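Local coordinates for protein orotate phosphoribosyltransferase (Aeropyrum pernix, PDB 2YZK) that probably transfers a ribosyl phosphate group from 5-phosphoribose 1-diphosphate to orotate, forming orotidine monophosphate, the immediate precursor of UMP, at residues A139-D144 against V158-V163; V43-L48 against L70-M75. One frame throughout, in Å; residues are numbered along the deposited sequence.

Contact 1 (A139-D144 against V158-V163); sequences ALVLVD and VRLVSV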
loop_
_atom_site.group_PDB
_atom_site.type_symbol
_atom_site.label_atom_id
_atom_site.label_comp_id
_atom_site.label_asym_id
_atom_site.label_seq_id
_atom_site.Cartn_x
_atom_site.Cartn_y
_atom_site.Cartn_z
ATOM N N ALA A 139 -14.596 0.876 10.851
ATOM C CA ALA A 139 -13.272 1.386 10.506
ATOM C C ALA A 139 -12.342 0.683 11.489
ATOM O O ALA A 139 -12.598 0.660 12.696
ATOM C CB ALA A 139 -13.203 2.900 10.688
ATOM N N LEU A 140 -11.267 0.110 10.962
ATOM C CA LEU A 140 -10.324 -0.644 11.765
ATOM C C LEU A 140 -8.933 -0.027 11.699
ATOM O O LEU A 140 -8.431 0.256 10.618
ATOM C CB LEU A 140 -10.302 -2.087 11.245
ATOM C CG LEU A 140 -9.203 -3.039 11.703
ATOM C CD1 LEU A 140 -9.356 -3.308 13.183
ATOM C CD2 LEU A 140 -9.290 -4.334 10.895
ATOM N N VAL A 141 -8.325 0.191 12.863
ATOM C CA VAL A 141 -6.985 0.759 12.927
ATOM C C VAL A 141 -6.144 0.008 13.955
ATOM O O VAL A 141 -6.672 -0.721 14.792
ATOM C CB VAL A 141 -6.997 2.264 13.315
ATOM C CG1 VAL A 141 -7.849 3.052 12.333
ATOM C CG2 VAL A 141 -7.516 2.442 14.734
ATOM N N LEU A 142 -4.831 0.183 13.871
ATOM C CA LEU A 142 -3.916 -0.458 14.804
ATOM C C LEU A 142 -3.905 0.327 16.105
ATOM O O LEU A 142 -4.032 -0.243 17.192
ATOM C CB LEU A 142 -2.500 -0.496 14.224
ATOM C CG LEU A 142 -2.213 -1.585 13.194
ATOM C CD1 LEU A 142 -0.874 -1.301 12.523
ATOM C CD2 LEU A 142 -2.206 -2.952 13.880
ATOM N N VAL A 143 -3.763 1.641 15.982
ATOM C CA VAL A 143 -3.720 2.515 17.145
ATOM C C VAL A 143 -4.662 3.707 17.049
ATOM O O VAL A 143 -4.675 4.433 16.055
ATOM C CB VAL A 143 -2.286 3.053 17.385
ATOM C CG1 VAL A 143 -2.291 4.069 18.524
ATOM C CG2 VAL A 143 -1.349 1.904 17.716
ATOM N N ASP A 144 -5.462 3.898 18.091
ATOM C CA ASP A 144 -6.372 5.033 18.139
ATOM C C ASP A 144 -5.757 6.007 19.137
ATOM O O ASP A 144 -5.511 5.649 20.288
ATOM C CB ASP A 144 -7.764 4.586 18.599
ATOM C CG ASP A 144 -8.731 5.750 18.780
ATOM O OD1 ASP A 144 -8.441 6.859 18.279
ATOM O OD2 ASP A 144 -9.790 5.552 19.416
ATOM N N VAL A 158 -20.453 5.279 11.716
ATOM C CA VAL A 158 -19.301 4.397 11.565
ATOM C C VAL A 158 -18.705 4.064 12.934
ATOM O O VAL A 158 -18.465 4.953 13.753
ATOM C CB VAL A 158 -18.223 5.046 10.672
ATOM C CG1 VAL A 158 -16.989 4.148 10.614
ATOM C CG2 VAL A 158 -18.783 5.277 9.267
ATOM N N ARG A 159 -18.495 2.775 13.180
ATOM C CA ARG A 159 -17.932 2.306 14.441
ATOM C C ARG A 159 -16.430 2.111 14.291
ATOM O O ARG A 159 -15.986 1.301 13.477
ATOM C CB ARG A 159 -18.574 0.973 14.848
ATOM C CG ARG A 159 -18.037 0.413 16.158
ATOM C CD ARG A 159 -18.439 -1.043 16.379
ATOM N NE ARG A 159 -17.962 -1.890 15.290
ATOM C CZ ARG A 159 -17.658 -3.179 15.415
ATOM N NH1 ARG A 159 -17.779 -3.783 16.590
ATOM N NH2 ARG A 159 -17.231 -3.865 14.361
ATOM N N LEU A 160 -15.653 2.857 15.069
ATOM C CA LEU A 160 -14.201 2.742 15.020
ATOM C C LEU A 160 -13.758 1.656 15.990
ATOM O O LEU A 160 -14.191 1.631 17.142
ATOM C CB LEU A 160 -13.539 4.068 15.420
ATOM C CG LEU A 160 -12.006 4.065 15.531
ATOM C CD1 LEU A 160 -11.392 3.918 14.144
ATOM C CD2 LEU A 160 -11.526 5.359 16.180
ATOM N N VAL A 161 -12.910 0.751 15.515
ATOM C CA VAL A 161 -12.369 -0.315 16.348
ATOM C C VAL A 161 -10.848 -0.243 16.223
ATOM O O VAL A 161 -10.320 -0.029 15.132
ATOM C CB VAL A 161 -12.855 -1.705 15.883
ATOM C CG1 VAL A 161 -12.246 -2.780 16.766
ATOM C CG2 VAL A 161 -14.382 -1.771 15.942
ATOM N N SER A 162 -10.142 -0.411 17.337
ATOM C CA SER A 162 -8.687 -0.342 17.309
ATOM C C SER A 162 -8.043 -1.485 18.072
ATOM O O SER A 162 -8.629 -2.022 19.011
ATOM C CB SER A 162 -8.217 0.984 17.915
ATOM O OG SER A 162 -8.603 1.084 19.277
ATOM N N VAL A 163 -6.839 -1.862 17.658
ATOM C CA VAL A 163 -6.114 -2.923 18.341
ATOM C C VAL A 163 -5.701 -2.378 19.703
ATOM O O VAL A 163 -5.791 -3.073 20.721
ATOM C CB VAL A 163 -4.860 -3.355 17.547
ATOM C CG1 VAL A 163 -4.022 -4.318 18.375
ATOM C CG2 VAL A 163 -5.287 -4.033 16.250
HETATM O O HOH W 1 -10.753 2.955 19.011
#

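Contact 2 (V43-L48 against L70-M75); sequences VALDLL and LPWAAM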
loop_
_atom_site.group_PDB
_atom_site.type_symbol
_atom_site.label_atom_id
_atom_site.label_comp_id
_atom_site.label_asym_id
_atom_site.label_seq_id
_atom_site.Cartn_x
_atom_site.Cartn_y
_atom_site.Cartn_z
ATOM N N VAL A 43 2.409 -10.007 13.827
ATOM C CA VAL A 43 1.719 -9.868 15.103
ATOM C C VAL A 43 0.599 -8.847 14.913
ATOM O O VAL A 43 -0.534 -9.049 15.355
ATOM C CB VAL A 43 2.682 -9.369 16.215
ATOM C CG1 VAL A 43 1.905 -9.051 17.483
ATOM C CG2 VAL A 43 3.731 -10.429 16.501
ATOM N N ALA A 44 0.925 -7.758 14.225
ATOM C CA ALA A 44 -0.032 -6.687 13.966
ATOM C C ALA A 44 -1.207 -7.182 13.138
ATOM O O ALA A 44 -2.357 -6.872 13.438
ATOM C CB ALA A 44 0.659 -5.531 13.241
ATOM N N LEU A 45 -0.914 -7.948 12.093
ATOM C CA LEU A 45 -1.963 -8.468 11.231
ATOM C C LEU A 45 -2.893 -9.398 11.993
ATOM O O LEU A 45 -4.111 -9.339 11.821
ATOM C CB LEU A 45 -1.360 -9.207 10.034
ATOM C CG LEU A 45 -0.753 -8.330 8.938
ATOM C CD1 LEU A 45 -0.123 -9.220 7.886
ATOM C CD2 LEU A 45 -1.829 -7.444 8.312
ATOM N N ASP A 46 -2.326 -10.255 12.835
ATOM C CA ASP A 46 -3.151 -11.179 13.597
ATOM C C ASP A 46 -4.078 -10.431 14.544
ATOM O O ASP A 46 -5.234 -10.815 14.722
ATOM C CB ASP A 46 -2.280 -12.165 14.379
ATOM C CG ASP A 46 -1.518 -13.111 13.469
ATOM O OD1 ASP A 46 -2.066 -13.487 12.410
ATOM O OD2 ASP A 46 -0.380 -13.489 13.814
ATOM N N LEU A 47 -3.572 -9.362 15.150
ATOM C CA LEU A 47 -4.386 -8.571 16.068
ATOM C C LEU A 47 -5.486 -7.827 15.307
ATOM O O LEU A 47 -6.598 -7.678 15.806
ATOM C CB LEU A 47 -3.503 -7.586 16.842
ATOM C CG LEU A 47 -2.563 -8.218 17.878
ATOM C CD1 LEU A 47 -1.652 -7.151 18.461
ATOM C CD2 LEU A 47 -3.383 -8.890 18.977
ATOM N N LEU A 48 -5.174 -7.362 14.100
ATOM C CA LEU A 48 -6.161 -6.661 13.281
ATOM C C LEU A 48 -7.286 -7.618 12.876
ATOM O O LEU A 48 -8.461 -7.251 12.873
ATOM C CB LEU A 48 -5.504 -6.074 12.024
ATOM C CG LEU A 48 -4.685 -4.797 12.248
ATOM C CD1 LEU A 48 -3.757 -4.565 11.080
ATOM C CD2 LEU A 48 -5.623 -3.612 12.432
ATOM N N LEU A 70 -2.591 1.541 3.559
ATOM C CA LEU A 70 -2.569 0.694 2.370
ATOM C C LEU A 70 -1.842 -0.646 2.504
ATOM O O LEU A 70 -2.383 -1.678 2.121
ATOM C CB LEU A 70 -2.024 1.483 1.171
ATOM C CG LEU A 70 -2.200 0.838 -0.208
ATOM C CD1 LEU A 70 -3.617 0.308 -0.388
ATOM C CD2 LEU A 70 -1.864 1.861 -1.279
ATOM N N PRO A 71 -0.614 -0.660 3.049
ATOM C CA PRO A 71 0.057 -1.961 3.168
ATOM C C PRO A 71 -0.743 -2.913 4.048
ATOM O O PRO A 71 -0.854 -4.109 3.758
ATOM C CB PRO A 71 1.398 -1.603 3.795
ATOM C CG PRO A 71 1.643 -0.208 3.287
ATOM C CD PRO A 71 0.289 0.431 3.450
ATOM N N TRP A 72 -1.304 -2.373 5.126
ATOM C CA TRP A 72 -2.095 -3.173 6.047
ATOM C C TRP A 72 -3.338 -3.742 5.378
ATOM O O TRP A 72 -3.645 -4.923 5.538
ATOM C CB TRP A 72 -2.488 -2.335 7.262
ATOM C CG TRP A 72 -1.298 -1.825 7.991
ATOM C CD1 TRP A 72 -0.833 -0.545 8.001
ATOM C CD2 TRP A 72 -0.367 -2.599 8.759
ATOM N NE1 TRP A 72 0.333 -0.468 8.726
ATOM C CE2 TRP A 72 0.643 -1.716 9.200
ATOM C CE3 TRP A 72 -0.288 -3.953 9.114
ATOM C CZ2 TRP A 72 1.725 -2.140 9.981
ATOM C CZ3 TRP A 72 0.793 -4.380 9.893
ATOM C CH2 TRP A 72 1.783 -3.470 10.315
ATOM N N ALA A 73 -4.043 -2.904 4.624
ATOM C CA ALA A 73 -5.248 -3.338 3.928
ATOM C C ALA A 73 -4.904 -4.406 2.897
ATOM O O ALA A 73 -5.606 -5.411 2.773
ATOM C CB ALA A 73 -5.917 -2.153 3.241
ATOM N N ALA A 74 -3.820 -4.188 2.158
ATOM C CA ALA A 74 -3.404 -5.145 1.136
ATOM C C ALA A 74 -3.048 -6.495 1.752
ATOM O O ALA A 74 -3.419 -7.538 1.221
ATOM C CB ALA A 74 -2.212 -4.594 0.347
HETATM N N MSE A 75 -2.327 -6.472 2.869
HETATM C CA MSE A 75 -1.937 -7.709 3.529
HETATM C C MSE A 75 -3.146 -8.438 4.109
HETATM O O MSE A 75 -3.204 -9.660 4.065
HETATM C CB MSE A 75 -0.888 -7.418 4.607
HETATM C CG MSE A 75 0.394 -6.833 4.019
HETATM SE SE MSE A 75 1.596 -6.290 5.253
HETATM C CE MSE A 75 2.216 -7.899 5.747
#

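Contact 1 (A139-D144 against V158-V163)
Leu160 and Ala139 pair in register on parallel strands 159-162 and 139-141, their side chains sharing one sheet face with Val141 and Ser162. The CD1 methyl of Leu160 lies 4.0 Å from Ala139 CB and also reaches Val141 CG1, the two longer side chains crossing at about a right angle. Val158 CG1 also meets Ala139 CB, so two branched side chains pack against the alanine methyl, and Val141 CG2 comes to 3.6 Å from Ser162 CB. Helices 120-131 and 149-154 cover this face through Ile122, Ile126 and Leu153. Leu140, paired with Val161 on the opposite face, brings CD1 to 3.9 Å from Val161 O and packs on Leu48 of helix 38-58. Four backbone bonds stitch the strands: Ala139 N to Arg159 O, Val161 N to Ala139 O nearly along the C=O axis (N-H...O angle 163°), Val141 N to Val161 O and Val163 N to Val141 O. Both chains turn a corner here, at Leu142 and Val163, whose side chains lie side by side, Leu142 CD2 4.0 Å from Val163 CG2.

The polar edge begins where Leu160 CD2 sits 3.7 Å from Asp144 OD2. Asp144, its CG anti to the backbone N (chi1 175°), crosses Leu160 obliquely; a water gives a hydrogen to its OD2 at 2.8 Å and is bonded to Ser162 OG at 2.9 Å, while OD1 accepts from Gly146 N, so both oxygens are held. Val161 CG2 lies 3.6 Å above the centre of the Arg159 guanidinium, whose NH2 forms a salt bridge with Asp55. This is the last parallel strand pair of the type I phosphoribosyltransferase fold, with the Asp144 side chain close to Ala116, predicted to bind 5-phosphoribose 1-diphosphate at a site shared between subunits.

Contact 2 (V43-L48 against L70-M75)
The six-membered ring of Trp72 meets segment 43-48, part of helix 38-58, through CE3, CZ3 and CH2, which touch Ala44, Leu45 and Leu48. Leu45 CD2 lies at the ring edge, in the plane and 3.9 Å from Trp72 CE3, with the leucine chain running obliquely to the indole. Leu48 crosses Trp72 at about a right angle and brings CD1 to 4.0 Å from CE3, so two leucines meet at one ring carbon. Ala44 CB approaches Trp72 CZ3 obliquely at 3.5 Å, its small size allowing the indole close to the helix backbone.

Leu45 also crosses Met75, a selenomethionine, at about a right angle: both its methyls reach Met75 CB, and Leu45 CD1 lies 3.4 Å from Met75 CE, a tight fit brought about by the bend at chi3 (76°). An alanine in place of Leu45 would probably open a gap between Trp72 and Met75, leaving the indole edge and the selenomethionine methyl without their shared neighbour. Leu78 of the second subunit packs on both Leu45 and Met75. All the touching atoms are carbon, so the two helices, 69° apart in direction, are joined here by shape and apolar burial.

In the fold
Contact 1 ties together neighbouring strands at one edge of the parallel sheet, whereas contact 2 joins helices 38-58 and 70-80, which pack next to the sheet. Contact 2 is wholly buried; contact 1 is only partly so, running from a covered apolar face to a carboxylate with a bound water. Their chemistry differs accordingly: backbone hydrogen bonds hold the strands, side-chain packing alone the helices. The two touch directly, since Leu142 at the turn of contact 1 packs with CD2 on Leu48 CG at 3.5 Å and with CD1 on Trp72, and Val163 packs on Leu47. Contact 2 also faces the second subunit, while contact 1 stays within its own chain.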